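Local structure of cellulosomal scaffoldin adaptor protein B (Acetivibrio cellulolyticus, 3FNK) at residues I12-D17 against T133-E138; N19-G24 against F125-K130; Y42-K47 against L96-S101. The protein serves as a structural adaptor scaffoldin of the cellulosome, this chain being its second type II cohesin, a dockerin-binding module. All coordinates share one frame; numbering follows the deposited sequence.

Contact 1 of 3, residues I12-D17 against T133-E138; sequences ITMGYD and TTVVFE
Met14 reaches across the core of the cohesin beta sandwich from strand 11-16 to Phe137 of strand 136-137 and to Val135 close before it. Its CB sits beside the CZ-CE1 rim of the Phe137 ring, 3.9 Å from CZ. CG continues the extended chain, anti to the backbone N (chi1 -165°), and carries the sulfur inward, where SD rests 3.9 Å from CG1 of Val135. A bend at chi3 (-61°) then turns the methyl back to the phenyl ring, so that Met14 CE stands above the ring plane near its rim, 3.7 Å from Phe137 CZ, and also touches Val135 CG1. Phe137 in turn points its edge at the opposite backbone: Met14 N lies in the ring plane, 3.6 Å from Phe137 CE1, and Thr13 C is next to it. No hydrogen bond joins the two segments; the contact rests on side-chain packing, with the Phe137 edge against the backbone. Ile46 of strand 39-47 touches both Met14 and Val135. Toward the end of the strand the Tyr16 ring brings its hydroxyl to the valine; this buried oxygen has no polar partner in the model, and Tyr16 OH lies 3.4 Å from Val135 CB.

Contact 2 of 3, residues N19-G24 against F125-K130; sequences NAAEVG and FKVLQK
Val23 and Gly24 meet Val127 where the loop between strands 11-16 and 26-34 folds over the end of strand 118-127, at one tip of the cohesin beta sandwich. Gly24 N donates to Val127 O in a nearly straight bond (171°), the single one between the segments; its 2.5 Å is shorter than usual, so the exact length is doubtful. Val23 CA adds a CA-H...O contact of 3.4 Å to the same Val127 O. The side chain of Val127 turns into the loop: its CG2 packs 3.7 Å from Ala21 CB, and its CB is close against the carbonyl oxygen of Glu22. Val23 CG1, anti to the backbone N (chi1 -179°), faces the Val127 and Leu128 carbonyl oxygens, while CG2 lies 3.5 Å from Lys130 N. Farther out, Lys130 runs alongside Glu22, its CD 3.2 Å from Glu22 OE1. Glu22 OE1 and Lys130 NZ, 4.1 Å apart, are opposite charges that may attract weakly, beyond salt-bridge range. In the next shell, Asn173 receives Ala21 N on its OD1 and touches Val127 and Lys130, while Ile27 backs Ala21 and Val127. Gly24 has a positive phi (94°), suited to glycine, and its O sits 3.4 Å from Lys126 CE.

Contact 3 of 3, residues Y42-K47 against L96-S101; sequences YQVNIK and LNLSRS. With EDO (1,2-ethanediol), chain D.
Asn97 OD1 is gripped by two donors: Gln43 NE2 at 3.0 Å and a hydroxyl, O1, of a bound 1,2-ethanediol at 2.7 Å from the same Asn97 OD1. The bond from Gln43 is almost straight (175°) and uses a lone pair in the Asn97 carbonyl plane; the amide planes are 77° apart. The other end of the Asn97 amide is used as well, since its ND2 donates to Asn45 OD1 at 2.9 Å. With CG anti to the backbone N in both asparagines (chi1 -164° for Asn45), their amides meet over the same face of the sheet, and Asn45 ND2 turns to Glu138 O. Ser99 OG lies 2.8 Å from ethanediol O1, beside this chain of amides.

Beneath it, strands 39-47 and 95-102 pair antiparallel, Tyr42 with Arg100, Val44 with Leu98 and Ile46 with Leu96 as hydrogen-bonded pairs. The other face is largely apolar, with Tyr42 and Arg100 at one end: Ile46 and Val44 pack against Leu96 and Leu98, and the Tyr42 ring lies with one face under Arg100 N, its CE2 3.4 Å from Arg100 CB. Arg100 extends away, its NE bonding Leu76 O. The sheet therefore has two chemistries, a largely apolar side turned to strand 118-127 and a side of linked amides where an ethanediol, probably from the crystallisation liquor, is bound in the crystal.

Overall arrangement
The three contacts lie in one cohesin module; only contact 1 bridges its two sheets. Contact 3 pairs neighbouring strands within the five-stranded sheet, contact 1 spans the core between that sheet and the mixed one, and contact 2 fastens a loop to the end of the mixed sheet. Contacts 1 and 3 have centres about 12 Å apart and share a sheet, strand 136-137 lying beside strand 39-47, with Val136 O probably bonded to Lys47 N. Contact 2 is about 15 Å from contact 1, by centres, and about 23 Å from contact 3. Along the chain, contact 1 encloses contact 2, which encloses contact 3; segments far apart in sequence thus meet in one compact beta sandwich, the scaffold of this dockerin-binding module.

Contact 1 of 3, residues I12-D17 against T133-E138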
loop_
_atom_site.group_PDB
_atom_site.type_symbol
_atom_site.label_atom_id
_atom_site.label_comp_id
_atom_site.label_asym_id
_atom_site.label_seq_id
_atom_site.Cartn_x
_atom_site.Cartn_y
_atom_site.Cartn_z
ATOM N N ILE A 12 -1.732 8.159 5.055
ATOM C CA ILE A 12 -1.245 6.943 4.457
ATOM C C ILE A 12 -0.259 7.320 3.381
ATOM O O ILE A 12 -0.487 8.253 2.598
ATOM C CB ILE A 12 -2.408 6.033 3.896
ATOM C CG1 ILE A 12 -1.834 4.728 3.316
ATOM C CG2 ILE A 12 -3.291 6.795 2.918
ATOM C CD1 ILE A 12 -2.928 3.643 2.946
ATOM N N THR A 13 0.847 6.597 3.319
ATOM C CA THR A 13 1.777 6.899 2.269
ATOM C C THR A 13 2.465 5.646 1.718
ATOM O O THR A 13 2.245 4.529 2.215
ATOM C CB THR A 13 2.815 7.970 2.762
ATOM O OG1 THR A 13 3.386 8.635 1.624
ATOM C CG2 THR A 13 3.880 7.333 3.580
ATOM N N MET A 14 3.272 5.850 0.673
ATOM C CA MET A 14 4.266 4.855 0.212
ATOM C C MET A 14 5.694 5.401 0.369
ATOM O O MET A 14 5.967 6.502 -0.119
ATOM C CB MET A 14 3.991 4.525 -1.257
ATOM C CG MET A 14 4.681 3.273 -1.762
ATOM S SD MET A 14 4.302 3.052 -3.501
ATOM C CE MET A 14 2.509 2.880 -3.438
ATOM N N GLY A 15 6.584 4.653 1.030
ATOM C CA GLY A 15 8.030 4.962 1.039
ATOM C C GLY A 15 8.871 3.955 0.232
ATOM O O GLY A 15 8.508 2.765 0.159
ATOM N N TYR A 16 9.955 4.429 -0.391
ATOM C CA TYR A 16 10.923 3.579 -1.128
ATOM C C TYR A 16 12.160 3.321 -0.334
ATOM O O TYR A 16 12.628 4.197 0.382
ATOM C CB TYR A 16 11.362 4.222 -2.428
ATOM C CG TYR A 16 10.236 4.573 -3.344
ATOM C CD1 TYR A 16 9.237 3.647 -3.624
ATOM C CD2 TYR A 16 10.167 5.837 -3.956
ATOM C CE1 TYR A 16 8.188 3.966 -4.460
ATOM C CE2 TYR A 16 9.109 6.164 -4.820
ATOM C CZ TYR A 16 8.130 5.217 -5.059
ATOM O OH TYR A 16 7.065 5.484 -5.903
ATOM N N ASP A 17 12.728 2.129 -0.459
ATOM C CA ASP A 17 14.015 1.921 0.161
ATOM C C ASP A 17 15.121 2.630 -0.634
ATOM O O ASP A 17 16.183 2.868 -0.097
ATOM C CB ASP A 17 14.309 0.440 0.472
ATOM C CG ASP A 17 14.521 -0.419 -0.767
ATOM O OD1 ASP A 17 14.269 -0.001 -1.914
ATOM O OD2 ASP A 17 14.953 -1.567 -0.567
ATOM N N THR A 133 10.198 8.189 -13.546
ATOM C CA THR A 133 8.933 7.489 -13.343
ATOM C C THR A 133 8.322 7.686 -11.960
ATOM O O THR A 133 9.029 7.725 -10.946
ATOM C CB THR A 133 9.073 5.962 -13.713
ATOM O OG1 THR A 133 7.794 5.412 -14.048
ATOM C CG2 THR A 133 9.745 5.158 -12.620
ATOM N N THR A 134 6.995 7.791 -11.940
ATOM C CA THR A 134 6.246 7.928 -10.681
ATOM C C THR A 134 5.162 6.853 -10.475
ATOM O O THR A 134 4.473 6.420 -11.410
ATOM C CB THR A 134 5.613 9.306 -10.572
ATOM O OG1 THR A 134 4.843 9.546 -11.755
ATOM C CG2 THR A 134 6.692 10.381 -10.477
ATOM N N VAL A 135 5.030 6.440 -9.223
ATOM C CA VAL A 135 3.967 5.554 -8.770
ATOM C C VAL A 135 2.990 6.404 -7.952
ATOM O O VAL A 135 3.427 7.205 -7.127
ATOM C CB VAL A 135 4.587 4.436 -7.919
ATOM C CG1 VAL A 135 3.520 3.572 -7.250
ATOM C CG2 VAL A 135 5.507 3.587 -8.800
ATOM N N VAL A 136 1.684 6.247 -8.194
ATOM C CA VAL A 136 0.675 6.980 -7.436
ATOM C C VAL A 136 -0.440 6.078 -6.842
ATOM O O VAL A 136 -0.723 4.982 -7.380
ATOM C CB VAL A 136 0.050 8.143 -8.254
ATOM C CG1 VAL A 136 1.143 9.211 -8.635
ATOM C CG2 VAL A 136 -0.682 7.640 -9.494
ATOM N N PHE A 137 -1.018 6.536 -5.722
ATOM C CA PHE A 137 -2.326 6.072 -5.271
ATOM C C PHE A 137 -3.296 6.805 -6.150
ATOM O O PHE A 137 -3.198 8.020 -6.317
ATOM C CB PHE A 137 -2.621 6.405 -3.796
ATOM C CG PHE A 137 -1.690 5.723 -2.815
ATOM C CD1 PHE A 137 -0.663 6.434 -2.225
ATOM C CD2 PHE A 137 -1.808 4.341 -2.543
ATOM C CE1 PHE A 137 0.231 5.805 -1.319
ATOM C CE2 PHE A 137 -0.938 3.691 -1.663
ATOM C CZ PHE A 137 0.094 4.442 -1.038
ATOM N N GLU A 138 -4.257 6.089 -6.701
ATOM C CA GLU A 138 -5.118 6.708 -7.658
ATOM C C GLU A 138 -6.481 6.060 -7.643
ATOM O O GLU A 138 -6.593 4.846 -7.601
ATOM C CB GLU A 138 -4.454 6.538 -9.026
ATOM C CG GLU A 138 -5.315 6.855 -10.172
ATOM C CD GLU A 138 -4.570 6.706 -11.460
ATOM O OE1 GLU A 138 -3.583 7.456 -11.660
ATOM O OE2 GLU A 138 -4.958 5.815 -12.260
#

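Contact 2 of 3, residues N19-G24 against F125-K130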
loop_
_atom_site.group_PDB
_atom_site.type_symbol
_atom_site.label_atom_id
_atom_site.label_comp_id
_atom_site.label_asym_id
_atom_site.label_seq_id
_atom_site.Cartn_x
_atom_site.Cartn_y
_atom_site.Cartn_z
ATOM N N ASN A 19 15.420 5.727 -4.170
ATOM C CA ASN A 19 14.871 6.660 -5.160
ATOM C C ASN A 19 15.401 6.399 -6.563
ATOM O O ASN A 19 14.796 6.795 -7.575
ATOM C CB ASN A 19 15.239 8.102 -4.737
ATOM C CG ASN A 19 16.503 8.166 -3.806
ATOM O OD1 ASN A 19 17.318 7.223 -3.733
ATOM N ND2 ASN A 19 16.650 9.289 -3.094
ATOM N N ALA A 20 16.541 5.720 -6.624
ATOM C CA ALA A 20 17.214 5.449 -7.907
ATOM C C ALA A 20 17.712 4.014 -8.011
ATOM O O ALA A 20 18.233 3.466 -7.032
ATOM C CB ALA A 20 18.385 6.431 -8.120
ATOM N N ALA A 21 17.568 3.422 -9.201
ATOM C CA ALA A 21 18.053 2.051 -9.437
ATOM C C ALA A 21 18.266 1.717 -10.918
ATOM O O ALA A 21 17.619 2.299 -11.786
ATOM C CB ALA A 21 17.118 1.036 -8.779
ATOM N N GLU A 22 19.187 0.785 -11.185
ATOM C CA GLU A 22 19.535 0.339 -12.558
ATOM C C GLU A 22 18.470 -0.600 -13.127
ATOM O O GLU A 22 17.743 -1.251 -12.356
ATOM C CB GLU A 22 20.890 -0.401 -12.577
ATOM C CG GLU A 22 22.002 0.210 -11.717
ATOM C CD GLU A 22 22.384 1.624 -12.137
ATOM O OE1 GLU A 22 22.047 2.045 -13.276
ATOM O OE2 GLU A 22 23.021 2.325 -11.319
ATOM N N VAL A 23 18.384 -0.683 -14.460
ATOM C CA VAL A 23 17.507 -1.678 -15.104
ATOM C C VAL A 23 17.800 -3.023 -14.452
ATOM O O VAL A 23 18.966 -3.370 -14.263
ATOM C CB VAL A 23 17.688 -1.763 -16.645
ATOM C CG1 VAL A 23 16.727 -2.801 -17.263
ATOM C CG2 VAL A 23 17.484 -0.399 -17.296
ATOM N N GLY A 24 16.748 -3.732 -14.046
ATOM C CA GLY A 24 16.888 -5.050 -13.421
ATOM C C GLY A 24 16.933 -5.067 -11.900
ATOM O O GLY A 24 16.719 -6.127 -11.287
ATOM N N PHE A 125 9.252 -3.248 -7.074
ATOM C CA PHE A 125 9.195 -2.680 -8.417
ATOM C C PHE A 125 10.576 -2.852 -9.062
ATOM O O PHE A 125 11.560 -2.231 -8.620
ATOM C CB PHE A 125 8.784 -1.205 -8.375
ATOM C CG PHE A 125 7.302 -0.980 -8.154
ATOM C CD1 PHE A 125 6.842 -0.423 -6.967
ATOM C CD2 PHE A 125 6.372 -1.315 -9.139
ATOM C CE1 PHE A 125 5.468 -0.204 -6.771
ATOM C CE2 PHE A 125 5.006 -1.134 -8.944
ATOM C CZ PHE A 125 4.548 -0.565 -7.765
ATOM N N LYS A 126 10.653 -3.733 -10.060
ATOM C CA LYS A 126 11.890 -3.981 -10.807
ATOM C C LYS A 126 12.005 -3.002 -11.981
ATOM O O LYS A 126 11.078 -2.854 -12.787
ATOM C CB LYS A 126 11.986 -5.457 -11.274
ATOM C CG LYS A 126 12.899 -5.716 -12.516
ATOM C CD LYS A 126 13.011 -7.218 -12.912
ATOM C CE LYS A 126 14.006 -7.992 -12.020
ATOM N NZ LYS A 126 13.691 -9.459 -11.844
ATOM N N VAL A 127 13.150 -2.319 -12.047
ATOM C CA VAL A 127 13.403 -1.307 -13.067
ATOM C C VAL A 127 13.579 -1.981 -14.439
ATOM O O VAL A 127 14.412 -2.882 -14.589
ATOM C CB VAL A 127 14.642 -0.441 -12.674
ATOM C CG1 VAL A 127 14.894 0.681 -13.681
ATOM C CG2 VAL A 127 14.479 0.132 -11.250
ATOM N N LEU A 128 12.753 -1.566 -15.400
ATOM C CA LEU A 128 12.781 -2.055 -16.786
ATOM C C LEU A 128 13.438 -1.055 -17.762
ATOM O O LEU A 128 13.798 -1.404 -18.892
ATOM C CB LEU A 128 11.358 -2.340 -17.278
ATOM C CG LEU A 128 10.557 -3.459 -16.606
ATOM C CD1 LEU A 128 9.178 -3.523 -17.221
ATOM C CD2 LEU A 128 11.265 -4.795 -16.736
ATOM N N GLN A 129 13.550 0.190 -17.317
ATOM C CA GLN A 129 14.183 1.281 -18.046
ATOM C C GLN A 129 14.628 2.212 -16.930
ATOM O O GLN A 129 13.840 2.494 -16.003
ATOM C CB GLN A 129 13.158 2.023 -18.913
ATOM C CG GLN A 129 12.732 1.337 -20.185
ATOM C CD GLN A 129 11.596 2.075 -20.898
ATOM O OE1 GLN A 129 11.478 3.304 -20.814
ATOM N NE2 GLN A 129 10.758 1.329 -21.609
ATOM N N LYS A 130 15.875 2.676 -16.978
ATOM C CA LYS A 130 16.303 3.734 -16.076
ATOM C C LYS A 130 15.760 5.085 -16.595
ATOM O O LYS A 130 16.505 5.917 -17.111
ATOM C CB LYS A 130 17.820 3.719 -15.926
ATOM C CG LYS A 130 18.294 4.488 -14.724
ATOM C CD LYS A 130 19.591 3.929 -14.205
ATOM C CE LYS A 130 20.284 4.927 -13.279
ATOM N NZ LYS A 130 21.047 5.939 -14.055
#

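Contact 3 of 3, residues Y42-K47 against L96-S101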
loop_
_atom_site.group_PDB
_atom_site.type_symbol
_atom_site.label_atom_id
_atom_site.label_comp_id
_atom_site.label_asym_id
_atom_site.label_seq_id
_atom_site.Cartn_x
_atom_site.Cartn_y
_atom_site.Cartn_z
ATOM N N TYR A 42 -7.395 -2.054 5.005
ATOM C CA TYR A 42 -7.164 -1.098 3.920
ATOM C C TYR A 42 -7.500 -1.707 2.604
ATOM O O TYR A 42 -7.356 -2.941 2.417
ATOM C CB TYR A 42 -5.691 -0.694 3.817
ATOM C CG TYR A 42 -4.735 -1.807 3.289
ATOM C CD1 TYR A 42 -4.513 -1.981 1.913
ATOM C CD2 TYR A 42 -4.086 -2.661 4.162
ATOM C CE1 TYR A 42 -3.684 -2.998 1.414
ATOM C CE2 TYR A 42 -3.185 -3.689 3.674
ATOM C CZ TYR A 42 -3.015 -3.840 2.315
ATOM O OH TYR A 42 -2.160 -4.811 1.834
ATOM N N GLN A 43 -7.911 -0.842 1.686
ATOM C CA GLN A 43 -7.867 -1.162 0.287
ATOM C C GLN A 43 -7.120 -0.014 -0.387
ATOM O O GLN A 43 -7.437 1.146 -0.118
ATOM C CB GLN A 43 -9.262 -1.304 -0.303
ATOM C CG GLN A 43 -9.177 -1.694 -1.778
ATOM C CD GLN A 43 -10.546 -1.637 -2.432
ATOM O OE1 GLN A 43 -11.488 -1.114 -1.853
ATOM N NE2 GLN A 43 -10.658 -2.184 -3.632
ATOM N N VAL A 44 -6.159 -0.333 -1.252
ATOM C CA VAL A 44 -5.475 0.722 -2.034
ATOM C C VAL A 44 -5.316 0.356 -3.481
ATOM O O VAL A 44 -5.075 -0.792 -3.799
ATOM C CB VAL A 44 -4.064 1.058 -1.474
ATOM C CG1 VAL A 44 -4.176 1.649 -0.089
ATOM C CG2 VAL A 44 -3.155 -0.167 -1.470
ATOM N N ASN A 45 -5.411 1.356 -4.346
ATOM C CA ASN A 45 -5.282 1.182 -5.787
ATOM C C ASN A 45 -4.022 1.966 -6.221
ATOM O O ASN A 45 -3.890 3.170 -5.933
ATOM C CB ASN A 45 -6.533 1.720 -6.463
ATOM C CG ASN A 45 -6.670 1.254 -7.890
ATOM O OD1 ASN A 45 -6.849 0.060 -8.153
ATOM N ND2 ASN A 45 -6.604 2.200 -8.834
ATOM N N ILE A 46 -3.089 1.269 -6.851
ATOM C CA ILE A 46 -1.768 1.784 -7.136
ATOM C C ILE A 46 -1.571 1.807 -8.654
ATOM O O ILE A 46 -1.914 0.823 -9.355
ATOM C CB ILE A 46 -0.704 0.932 -6.414
ATOM C CG1 ILE A 46 -0.864 1.076 -4.912
ATOM C CG2 ILE A 46 0.714 1.333 -6.817
ATOM C CD1 ILE A 46 0.023 0.171 -4.128
ATOM N N LYS A 47 -1.062 2.933 -9.163
ATOM C CA LYS A 47 -0.821 3.101 -10.590
ATOM C C LYS A 47 0.670 3.233 -10.838
ATOM O O LYS A 47 1.359 3.972 -10.131
ATOM C CB LYS A 47 -1.579 4.322 -11.102
ATOM C CG LYS A 47 -1.556 4.485 -12.629
ATOM C CD LYS A 47 -2.589 3.626 -13.344
ATOM C CE LYS A 47 -2.282 3.523 -14.854
ATOM N NZ LYS A 47 -0.886 3.043 -15.124
ATOM N N LEU A 96 -2.315 -2.079 -9.584
ATOM C CA LEU A 96 -2.413 -2.993 -8.468
ATOM C C LEU A 96 -3.532 -2.554 -7.546
ATOM O O LEU A 96 -3.677 -1.362 -7.275
ATOM C CB LEU A 96 -1.118 -3.030 -7.647
ATOM C CG LEU A 96 0.233 -3.337 -8.311
ATOM C CD1 LEU A 96 1.336 -3.418 -7.266
ATOM C CD2 LEU A 96 0.164 -4.635 -9.082
ATOM N N ASN A 97 -4.297 -3.530 -7.056
ATOM C CA ASN A 97 -5.316 -3.301 -6.064
ATOM C C ASN A 97 -5.198 -4.395 -4.983
ATOM O O ASN A 97 -5.345 -5.613 -5.271
ATOM C CB ASN A 97 -6.696 -3.216 -6.720
ATOM C CG ASN A 97 -7.730 -2.630 -5.803
ATOM O OD1 ASN A 97 -8.181 -3.298 -4.872
ATOM N ND2 ASN A 97 -8.116 -1.378 -6.042
ATOM N N LEU A 98 -4.908 -3.940 -3.756
ATOM C CA LEU A 98 -4.562 -4.777 -2.636
ATOM C C LEU A 98 -5.477 -4.441 -1.466
ATOM O O LEU A 98 -5.743 -3.254 -1.178
ATOM C CB LEU A 98 -3.153 -4.452 -2.146
ATOM C CG LEU A 98 -2.029 -4.116 -3.130
ATOM C CD1 LEU A 98 -0.843 -3.558 -2.369
ATOM C CD2 LEU A 98 -1.611 -5.384 -3.848
ATOM N N SER A 99 -5.910 -5.480 -0.765
ATOM C CA SER A 99 -6.741 -5.332 0.423
ATOM C C SER A 99 -6.322 -6.316 1.463
ATOM O O SER A 99 -6.084 -7.483 1.168
ATOM C CB SER A 99 -8.202 -5.597 0.126
ATOM O OG SER A 99 -8.667 -4.794 -0.904
ATOM N N ARG A 100 -6.265 -5.834 2.693
ATOM C CA ARG A 100 -6.095 -6.666 3.843
ATOM C C ARG A 100 -6.904 -6.091 4.999
ATOM O O ARG A 100 -6.774 -4.878 5.307
ATOM C CB ARG A 100 -4.605 -6.751 4.188
ATOM C CG ARG A 100 -4.304 -7.737 5.280
ATOM C CD ARG A 100 -2.803 -7.937 5.535
ATOM N NE ARG A 100 -2.608 -8.901 6.625
ATOM C CZ ARG A 100 -2.125 -10.149 6.490
ATOM N NH1 ARG A 100 -1.779 -10.624 5.287
ATOM N NH2 ARG A 100 -1.969 -10.926 7.574
ATOM N N SER A 101 -7.700 -6.945 5.661
ATOM C CA SER A 101 -8.513 -6.545 6.821
ATOM C C SER A 101 -8.536 -7.625 7.919
ATOM O O SER A 101 -8.442 -8.792 7.622
ATOM C CB SER A 101 -9.986 -6.326 6.440
ATOM O OG SER A 101 -10.255 -5.030 5.942
HETATM C C1 EDO D . -8.806 -6.802 -3.463
HETATM O O1 EDO D . -8.065 -5.574 -3.475
HETATM C C2 EDO D . -9.953 -6.661 -4.434
HETATM O O2 EDO D . -11.025 -5.977 -3.802
HETATM O O HOH W 1 -9.886 -4.415 3.309
#